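Local coordinates for serine-tRNA ligase (Naegleria fowleri, PDB 6BLJ), which probably attaches serine to its cognate tRNAs in the cytosol through an ATP-derived seryl-adenylate, as class II seryl-tRNA synthetases do, at residues D220-D234 against V467-I481. Numbering follows the deposited sequence.
Sequences DLVRMNLALQNYAID and VPEVLQPYMGGTKFI
Helix 220-238, with the strand 242-245 after it, probably corresponds to motif 1 of class II synthetases; one flank is covered by the C-terminal loop of the chain, where a type I' turn from Met475 to Thr478 meets the guanidinium of Arg223. Arg223 NH1 donates to Met475 O over 2.9 Å, arriving above the carbonyl plane, while Arg223 NH2 reaches Thr478 OG1 at 2.7 Å in a nearly straight bond (N-H...O 171°). Both acceptors lie in the guanidinium plane, as does Asp220 OD1, which forms a salt bridge with Arg223 NH2 at 3.1 Å; Met475 CE sits over one face of the group. Thr478 OG1 and Thr478 N also bond to Met475 O, so this single carbonyl links the turn internally and to the helix.

Further along the helix the contact is mostly apolar. Met224 swings its CG away from the backbone N (chi1 -169°), which carries the chain across Leu471 and brings CE to 3.8 Å from Val467 CG2. Ala227 CB lies 3.6 Å from Tyr474 CB, where the two chains run closest (CA to CA 5.0 Å). Tyr231 lays its CB over the face of the Tyr474 ring, 3.8 Å from the centroid, but the two rings are oblique, with planes 50° apart. Val470 CG2 packs against Tyr231 CZ, and the hydroxyl of Tyr231 is bonded to Ser366. Tyr474 OH lies 3.1 Å from Asp234 OD2, which is near the plane of the Tyr474 ring.

On the same helix, Asn230 bonds to Asn230 of the second subunit, placing the contact beside the dimer interface. Three in-plane acceptors, one at NH1 and two at NH2, should fix the rotation of the Arg223 guanidinium, and Asp220 probably offsets its charge; directional bonds thus hold the turn, while the rest depends mainly on close apolar packing.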
ATOM      1  N   ASP A 220     -22.147 -26.752  13.563  1.00 28.05           N
ATOM      2  CA  ASP A 220     -23.364 -25.997  13.869  1.00 31.72           C
ATOM      3  C   ASP A 220     -23.128 -24.482  13.804  1.00 34.03           C
ATOM      4  O   ASP A 220     -24.051 -23.721  13.482  1.00 30.98           O
ATOM      5  CB  ASP A 220     -23.897 -26.404  15.245  1.00 32.68           C
ATOM      6  CG  ASP A 220     -24.446 -27.837  15.270  1.00 40.11           C
ATOM      7  OD1 ASP A 220     -24.775 -28.406  14.209  1.00 41.43           O
ATOM      8  OD2 ASP A 220     -24.545 -28.404  16.366  1.00 42.74           O
ATOM      9  N   LEU A 221     -21.900 -24.024  14.070  1.00 27.48           N
ATOM     10  CA  LEU A 221     -21.614 -22.593  13.972  1.00 29.32           C
ATOM     11  C   LEU A 221     -21.796 -22.087  12.544  1.00 30.96           C
ATOM     12  O   LEU A 221     -22.267 -20.961  12.330  1.00 28.79           O
ATOM     13  CB  LEU A 221     -20.192 -22.314  14.459  1.00 30.93           C
ATOM     14  CG  LEU A 221     -19.969 -22.394  15.976  1.00 32.21           C
ATOM     15  CD1 LEU A 221     -18.519 -22.005  16.299  1.00 27.99           C
ATOM     16  CD2 LEU A 221     -20.970 -21.529  16.748  1.00 31.65           C
ATOM     17  N   VAL A 222     -21.421 -22.901  11.553  1.00 25.41           N
ATOM     18  CA  VAL A 222     -21.713 -22.565  10.157  1.00 33.08           C
ATOM     19  C   VAL A 222     -23.222 -22.447   9.945  1.00 33.13           C
ATOM     20  O   VAL A 222     -23.715 -21.497   9.314  1.00 28.42           O
ATOM     21  CB  VAL A 222     -21.102 -23.616   9.212  1.00 33.96           C
ATOM     22  CG1 VAL A 222     -21.495 -23.333   7.754  1.00 31.85           C
ATOM     23  CG2 VAL A 222     -19.576 -23.680   9.364  1.00 23.80           C
ATOM     24  N   ARG A 223     -23.979 -23.426  10.441  1.00 25.73           N
ATOM     25  CA  ARG A 223     -25.433 -23.370  10.259  1.00 34.28           C
ATOM     26  C   ARG A 223     -26.024 -22.152  10.964  1.00 30.99           C
ATOM     27  O   ARG A 223     -26.961 -21.529  10.458  1.00 33.29           O
ATOM     28  CB  ARG A 223     -26.100 -24.663  10.740  1.00 30.78           C
ATOM     29  CG  ARG A 223     -25.679 -25.895   9.946  1.00 31.89           C
ATOM     30  CD  ARG A 223     -26.617 -27.072  10.182  1.00 34.23           C
ATOM     31  NE  ARG A 223     -26.683 -27.448  11.591  1.00 37.10           N
ATOM     32  CZ  ARG A 223     -27.785 -27.407  12.336  1.00 42.65           C
ATOM     33  NH1 ARG A 223     -28.949 -27.021  11.811  1.00 34.61           N
ATOM     34  NH2 ARG A 223     -27.727 -27.769  13.614  1.00 46.08           N
ATOM     35  N   MET A 224     -25.467 -21.771  12.117  1.00 32.64           N
ATOM     36  CA  MET A 224     -25.941 -20.555  12.776  1.00 32.75           C
ATOM     37  C   MET A 224     -25.532 -19.299  12.007  1.00 32.24           C
ATOM     38  O   MET A 224     -26.246 -18.288  12.037  1.00 29.65           O
ATOM     39  CB  MET A 224     -25.425 -20.486  14.212  1.00 29.49           C
ATOM     40  CG  MET A 224     -26.104 -19.389  15.019  1.00 46.48           C
ATOM     41  SD  MET A 224     -25.654 -19.336  16.765  1.00 43.44           S
ATOM     42  CE  MET A 224     -26.545 -20.738  17.395  1.00 35.37           C
ATOM     43  N   ASN A 225     -24.370 -19.326  11.364  1.00 27.80           N
ATOM     44  CA  ASN A 225     -23.946 -18.202  10.534  1.00 28.61           C
ATOM     45  C   ASN A 225     -24.967 -17.944   9.443  1.00 33.27           C
ATOM     46  O   ASN A 225     -25.405 -16.803   9.233  1.00 36.26           O
ATOM     47  CB  ASN A 225     -22.568 -18.496   9.920  1.00 29.53           C
ATOM     48  CG  ASN A 225     -21.770 -17.229   9.587  1.00 47.88           C
ATOM     49  OD1 ASN A 225     -21.944 -16.191  10.213  1.00 59.31           O
ATOM     50  ND2 ASN A 225     -20.902 -17.319   8.586  1.00 47.45           N
ATOM     51  N   LEU A 226     -25.373 -19.013   8.750  1.00 31.99           N
ATOM     52  CA  LEU A 226     -26.410 -18.897   7.733  1.00 38.63           C
ATOM     53  C   LEU A 226     -27.741 -18.479   8.331  1.00 32.88           C
ATOM     54  O   LEU A 226     -28.469 -17.690   7.724  1.00 32.34           O
ATOM     55  CB  LEU A 226     -26.592 -20.214   6.985  1.00 39.85           C
ATOM     56  CG  LEU A 226     -25.823 -20.424   5.695  1.00 56.86           C
ATOM     57  CD1 LEU A 226     -26.342 -21.684   5.060  1.00 59.95           C
ATOM     58  CD2 LEU A 226     -26.090 -19.237   4.784  1.00 56.90           C
ATOM     59  N   ALA A 227     -28.108 -19.050   9.485  1.00 28.69           N
ATOM     60  CA  ALA A 227     -29.389 -18.704  10.092  1.00 29.71           C
ATOM     61  C   ALA A 227     -29.477 -17.200  10.352  1.00 32.66           C
ATOM     62  O   ALA A 227     -30.516 -16.581  10.096  1.00 32.25           O
ATOM     63  CB  ALA A 227     -29.592 -19.509  11.382  1.00 25.10           C
ATOM     64  N   LEU A 228     -28.382 -16.594  10.837  1.00 31.20           N
ATOM     65  CA  LEU A 228     -28.371 -15.156  11.091  1.00 29.95           C
ATOM     66  C   LEU A 228     -28.592 -14.365   9.812  1.00 36.95           C
ATOM     67  O   LEU A 228     -29.326 -13.369   9.808  1.00 33.94           O
ATOM     68  CB  LEU A 228     -27.048 -14.742  11.735  1.00 32.08           C
ATOM     69  CG  LEU A 228     -26.884 -14.697  13.253  1.00 34.23           C
ATOM     70  CD1 LEU A 228     -25.418 -14.394  13.588  1.00 32.43           C
ATOM     71  CD2 LEU A 228     -27.803 -13.645  13.877  1.00 32.00           C
ATOM     72  N   GLN A 229     -27.927 -14.770   8.726  1.00 27.84           N
ATOM     73  CA  GLN A 229     -28.097 -14.094   7.448  1.00 32.20           C
ATOM     74  C   GLN A 229     -29.527 -14.239   6.947  1.00 30.03           C
ATOM     75  O   GLN A 229     -30.138 -13.271   6.490  1.00 34.37           O
ATOM     76  CB  GLN A 229     -27.120 -14.662   6.418  1.00 31.26           C
ATOM     77  CG  GLN A 229     -25.669 -14.320   6.667  1.00 31.53           C
ATOM     78  CD  GLN A 229     -24.761 -15.190   5.840  1.00 37.03           C
ATOM     79  OE1 GLN A 229     -23.855 -15.842   6.360  1.00 39.93           O
ATOM     80  NE2 GLN A 229     -25.035 -15.253   4.546  1.00 36.11           N
ATOM     81  N   ASN A 230     -30.057 -15.468   6.992  1.00 27.42           N
ATOM     82  CA  ASN A 230     -31.404 -15.733   6.494  1.00 30.26           C
ATOM     83  C   ASN A 230     -32.451 -14.956   7.289  1.00 35.45           C
ATOM     84  O   ASN A 230     -33.392 -14.382   6.718  1.00 28.41           O
ATOM     85  CB  ASN A 230     -31.665 -17.237   6.574  1.00 31.30           C
ATOM     86  CG  ASN A 230     -32.733 -17.713   5.606  1.00 47.87           C
ATOM     87  OD1 ASN A 230     -32.640 -18.805   5.056  1.00 53.35           O
ATOM     88  ND2 ASN A 230     -33.762 -16.898   5.406  1.00 46.23           N
ATOM     89  N   TYR A 231     -32.321 -14.962   8.615  1.00 31.89           N
ATOM     90  CA  TYR A 231     -33.252 -14.236   9.471  1.00 33.19           C
ATOM     91  C   TYR A 231     -33.135 -12.731   9.248  1.00 31.95           C
ATOM     92  O   TYR A 231     -34.148 -12.035   9.121  1.00 32.84           O
ATOM     93  CB  TYR A 231     -32.991 -14.600  10.940  1.00 33.43           C
ATOM     94  CG  TYR A 231     -33.727 -13.733  11.948  1.00 33.69           C
ATOM     95  CD1 TYR A 231     -35.094 -13.522  11.831  1.00 30.22           C
ATOM     96  CD2 TYR A 231     -33.056 -13.133  13.013  1.00 30.39           C
ATOM     97  CE1 TYR A 231     -35.783 -12.724  12.741  1.00 34.94           C
ATOM     98  CE2 TYR A 231     -33.741 -12.332  13.941  1.00 26.20           C
ATOM     99  CZ  TYR A 231     -35.111 -12.138  13.789  1.00 30.41           C
ATOM    100  OH  TYR A 231     -35.811 -11.352  14.675  1.00 33.28           O
ATOM    101  N   ALA A 232     -31.906 -12.219   9.174  1.00 27.21           N
ATOM    102  CA  ALA A 232     -31.708 -10.785   8.973  1.00 29.65           C
ATOM    103  C   ALA A 232     -32.380 -10.307   7.697  1.00 30.70           C
ATOM    104  O   ALA A 232     -33.054  -9.269   7.684  1.00 29.39           O
ATOM    105  CB  ALA A 232     -30.213 -10.464   8.933  1.00 26.47           C
ATOM    106  N   ILE A 233     -32.213 -11.057   6.609  1.00 31.34           N
ATOM    107  CA  ILE A 233     -32.820 -10.661   5.340  1.00 32.82           C
ATOM    108  C   ILE A 233     -34.345 -10.730   5.424  1.00 30.40           C
ATOM    109  O   ILE A 233     -35.048  -9.830   4.945  1.00 31.77           O
ATOM    110  CB  ILE A 233     -32.240 -11.527   4.204  1.00 35.27           C
ATOM    111  CG1 ILE A 233     -30.796 -11.078   3.936  1.00 35.00           C
ATOM    112  CG2 ILE A 233     -33.071 -11.428   2.941  1.00 38.07           C
ATOM    113  CD1 ILE A 233     -29.947 -12.115   3.314  1.00 36.55           C
ATOM    114  N   ASP A 234     -34.885 -11.789   6.035  1.00 31.13           N
ATOM    115  CA  ASP A 234     -36.336 -11.855   6.236  1.00 29.32           C
ATOM    116  C   ASP A 234     -36.818 -10.686   7.087  1.00 33.98           C
ATOM    117  O   ASP A 234     -37.816 -10.032   6.765  1.00 34.94           O
ATOM    118  CB  ASP A 234     -36.725 -13.175   6.893  1.00 32.55           C
ATOM    119  CG  ASP A 234     -36.687 -14.327   5.936  1.00 52.12           C
ATOM    120  OD1 ASP A 234     -36.527 -14.067   4.722  1.00 56.48           O
ATOM    121  OD2 ASP A 234     -36.848 -15.480   6.395  1.00 61.65           O
ATOM    122  N   VAL A 467     -29.182 -22.154  21.556  1.00 30.71           N
ATOM    123  CA  VAL A 467     -29.505 -21.415  20.325  1.00 29.54           C
ATOM    124  C   VAL A 467     -30.586 -20.379  20.631  1.00 26.67           C
ATOM    125  O   VAL A 467     -31.648 -20.743  21.162  1.00 29.44           O
ATOM    126  CB  VAL A 467     -29.969 -22.373  19.232  1.00 33.41           C
ATOM    127  CG1 VAL A 467     -30.393 -21.586  17.983  1.00 29.27           C
ATOM    128  CG2 VAL A 467     -28.861 -23.381  18.905  1.00 32.97           C
ATOM    129  N   PRO A 468     -30.378 -19.099  20.301  1.00 27.87           N
ATOM    130  CA  PRO A 468     -31.433 -18.102  20.528  1.00 31.47           C
ATOM    131  C   PRO A 468     -32.757 -18.556  19.924  1.00 29.71           C
ATOM    132  O   PRO A 468     -32.798 -19.100  18.819  1.00 30.07           O
ATOM    133  CB  PRO A 468     -30.892 -16.849  19.839  1.00 27.52           C
ATOM    134  CG  PRO A 468     -29.356 -17.000  19.963  1.00 25.34           C
ATOM    135  CD  PRO A 468     -29.114 -18.497  19.834  1.00 24.04           C
ATOM    136  N   GLU A 469     -33.835 -18.356  20.683  1.00 33.86           N
ATOM    137  CA  GLU A 469     -35.139 -18.878  20.278  1.00 38.14           C
ATOM    138  C   GLU A 469     -35.462 -18.504  18.835  1.00 36.54           C
ATOM    139  O   GLU A 469     -35.851 -19.359  18.035  1.00 38.54           O
ATOM    140  CB  GLU A 469     -36.223 -18.364  21.216  1.00 42.83           C
ATOM    141  CG  GLU A 469     -37.484 -19.181  21.158  1.00 58.97           C
ATOM    142  CD  GLU A 469     -38.522 -18.691  22.132  1.00 78.10           C
ATOM    143  OE1 GLU A 469     -38.367 -18.945  23.347  1.00 88.61           O
ATOM    144  OE2 GLU A 469     -39.480 -18.027  21.679  1.00 81.01           O
ATOM    145  N   VAL A 470     -35.262 -17.232  18.472  1.00 36.48           N
ATOM    146  CA  VAL A 470     -35.676 -16.771  17.149  1.00 34.02           C
ATOM    147  C   VAL A 470     -34.864 -17.418  16.030  1.00 33.92           C
ATOM    148  O   VAL A 470     -35.324 -17.446  14.883  1.00 35.79           O
ATOM    149  CB  VAL A 470     -35.605 -15.232  17.070  1.00 38.13           C
ATOM    150  CG1 VAL A 470     -34.169 -14.764  16.896  1.00 30.41           C
ATOM    151  CG2 VAL A 470     -36.481 -14.702  15.943  1.00 41.03           C
ATOM    152  N   LEU A 471     -33.665 -17.941  16.312  1.00 32.58           N
ATOM    153  CA  LEU A 471     -32.865 -18.593  15.275  1.00 29.31           C
ATOM    154  C   LEU A 471     -33.155 -20.086  15.138  1.00 32.74           C
ATOM    155  O   LEU A 471     -32.706 -20.697  14.159  1.00 35.40           O
ATOM    156  CB  LEU A 471     -31.347 -18.397  15.520  1.00 24.58           C
ATOM    157  CG  LEU A 471     -30.714 -17.006  15.405  1.00 24.37           C
ATOM    158  CD1 LEU A 471     -29.188 -17.007  15.674  1.00 22.63           C
ATOM    159  CD2 LEU A 471     -31.002 -16.394  14.031  1.00 27.33           C
ATOM    160  N   GLN A 472     -33.863 -20.693  16.094  1.00 34.00           N
ATOM    161  CA  GLN A 472     -34.052 -22.143  16.055  1.00 43.18           C
ATOM    162  C   GLN A 472     -34.744 -22.621  14.779  1.00 47.98           C
ATOM    163  O   GLN A 472     -34.239 -23.572  14.156  1.00 46.93           O
ATOM    164  CB  GLN A 472     -34.779 -22.592  17.329  1.00 42.86           C
ATOM    165  CG  GLN A 472     -33.943 -22.344  18.595  1.00 44.56           C
ATOM    166  CD  GLN A 472     -34.644 -22.731  19.897  1.00 44.58           C
ATOM    167  OE1 GLN A 472     -35.702 -23.347  19.888  1.00 42.49           O
ATOM    168  NE2 GLN A 472     -34.057 -22.340  21.025  1.00 38.99           N
ATOM    169  N   PRO A 473     -35.842 -22.011  14.306  1.00 43.64           N
ATOM    170  CA  PRO A 473     -36.429 -22.475  13.034  1.00 43.67           C
ATOM    171  C   PRO A 473     -35.500 -22.337  11.843  1.00 42.93           C
ATOM    172  O   PRO A 473     -35.607 -23.117  10.891  1.00 47.58           O
ATOM    173  CB  PRO A 473     -37.679 -21.595  12.875  1.00 46.70           C
ATOM    174  CG  PRO A 473     -37.991 -21.118  14.240  1.00 45.93           C
ATOM    175  CD  PRO A 473     -36.677 -20.972  14.941  1.00 39.53           C
ATOM    176  N   TYR A 474     -34.584 -21.373  11.861  1.00 36.64           N
ATOM    177  CA  TYR A 474     -33.648 -21.196  10.763  1.00 30.15           C
ATOM    178  C   TYR A 474     -32.507 -22.201  10.793  1.00 32.78           C
ATOM    179  O   TYR A 474     -31.664 -22.192   9.888  1.00 38.99           O
ATOM    180  CB  TYR A 474     -33.085 -19.774  10.791  1.00 36.96           C
ATOM    181  CG  TYR A 474     -34.093 -18.697  10.448  1.00 37.59           C
ATOM    182  CD1 TYR A 474     -34.307 -18.326   9.133  1.00 37.00           C
ATOM    183  CD2 TYR A 474     -34.825 -18.053  11.441  1.00 40.13           C
ATOM    184  CE1 TYR A 474     -35.226 -17.339   8.809  1.00 37.31           C
ATOM    185  CE2 TYR A 474     -35.741 -17.060  11.125  1.00 37.92           C
ATOM    186  CZ  TYR A 474     -35.930 -16.707   9.802  1.00 38.18           C
ATOM    187  OH  TYR A 474     -36.834 -15.731   9.453  1.00 40.11           O
ATOM    188  N   MET A 475     -32.461 -23.054  11.814  1.00 40.88           N
ATOM    189  CA  MET A 475     -31.446 -24.086  11.964  1.00 47.75           C
ATOM    190  C   MET A 475     -32.070 -25.469  12.088  1.00 52.82           C
ATOM    191  O   MET A 475     -31.543 -26.326  12.795  1.00 56.25           O
ATOM    192  CB  MET A 475     -30.568 -23.794  13.177  1.00 50.50           C
ATOM    193  CG  MET A 475     -29.465 -22.817  12.906  1.00 43.18           C
ATOM    194  SD  MET A 475     -28.541 -22.548  14.407  1.00 44.52           S
ATOM    195  CE  MET A 475     -27.627 -24.083  14.550  1.00 35.02           C
ATOM    196  N   GLY A 476     -33.206 -25.684  11.432  1.00 51.08           N
ATOM    197  CA  GLY A 476     -33.865 -26.978  11.480  1.00 47.23           C
ATOM    198  C   GLY A 476     -34.284 -27.414  12.863  1.00 49.61           C
ATOM    199  O   GLY A 476     -34.379 -28.618  13.123  1.00 51.09           O
ATOM    200  N   GLY A 477     -34.535 -26.470  13.765  1.00 47.89           N
ATOM    201  CA  GLY A 477     -35.006 -26.799  15.093  1.00 44.21           C
ATOM    202  C   GLY A 477     -33.933 -27.056  16.138  1.00 42.29           C
ATOM    203  O   GLY A 477     -34.280 -27.371  17.282  1.00 45.18           O
ATOM    204  N   THR A 478     -32.646 -26.951  15.788  1.00 44.48           N
ATOM    205  CA  THR A 478     -31.589 -27.188  16.771  1.00 43.99           C
ATOM    206  C   THR A 478     -31.727 -26.218  17.940  1.00 41.75           C
ATOM    207  O   THR A 478     -31.775 -24.999  17.749  1.00 40.42           O
ATOM    208  CB  THR A 478     -30.205 -27.028  16.134  1.00 45.19           C
ATOM    209  OG1 THR A 478     -30.062 -27.915  15.018  1.00 47.02           O
ATOM    210  CG2 THR A 478     -29.116 -27.346  17.155  1.00 41.18           C
ATOM    211  N   LYS A 479     -31.801 -26.761  19.154  1.00 41.78           N
ATOM    212  CA  LYS A 479     -31.947 -25.940  20.349  1.00 39.06           C
ATOM    213  C   LYS A 479     -30.650 -25.750  21.129  1.00 39.84           C
ATOM    214  O   LYS A 479     -30.555 -24.804  21.920  1.00 36.02           O
ATOM    215  CB  LYS A 479     -32.999 -26.543  21.279  1.00 39.81           C
ATOM    216  CG  LYS A 479     -34.413 -26.441  20.740  1.00 48.55           C
ATOM    217  CD  LYS A 479     -35.404 -27.076  21.699  1.00 54.85           C
ATOM    218  CE  LYS A 479     -36.783 -27.192  21.077  1.00 69.16           C
ATOM    219  NZ  LYS A 479     -37.754 -26.267  21.739  1.00 75.53           N
ATOM    220  N   PHE A 480     -29.665 -26.623  20.943  1.00 40.41           N
ATOM    221  CA  PHE A 480     -28.502 -26.641  21.815  1.00 36.42           C
ATOM    222  C   PHE A 480     -27.315 -27.219  21.059  1.00 33.86           C
ATOM    223  O   PHE A 480     -27.457 -28.190  20.313  1.00 36.55           O
ATOM    224  CB  PHE A 480     -28.807 -27.443  23.093  1.00 41.18           C
ATOM    225  CG  PHE A 480     -27.669 -27.485  24.085  1.00 42.20           C
ATOM    226  CD1 PHE A 480     -27.349 -26.371  24.853  1.00 31.69           C
ATOM    227  CD2 PHE A 480     -26.951 -28.658  24.284  1.00 41.91           C
ATOM    228  CE1 PHE A 480     -26.303 -26.406  25.776  1.00 32.38           C
ATOM    229  CE2 PHE A 480     -25.914 -28.711  25.208  1.00 41.21           C
ATOM    230  CZ  PHE A 480     -25.585 -27.582  25.955  1.00 37.14           C
ATOM    231  N   ILE A 481     -26.153 -26.603  21.244  1.00 32.01           N
ATOM    232  CA  ILE A 481     -24.892 -27.094  20.700  1.00 32.26           C
ATOM    233  C   ILE A 481     -24.018 -27.510  21.880  1.00 37.08           C
ATOM    234  O   ILE A 481     -23.625 -26.666  22.697  1.00 33.30           O
ATOM    235  CB  ILE A 481     -24.180 -26.027  19.857  1.00 32.89           C
ATOM    236  CG1 ILE A 481     -25.145 -25.306  18.918  1.00 33.56           C
ATOM    237  CG2 ILE A 481     -23.039 -26.657  19.058  1.00 31.65           C
ATOM    238  CD1 ILE A 481     -24.468 -24.108  18.239  1.00 30.42           C
TER
HETATM  239  O   HOH W   1     -26.367 -29.741  17.959  1.00 42.40           O
HETATM  240  O   HOH W   2     -29.033 -22.830   8.957  1.00 38.29           O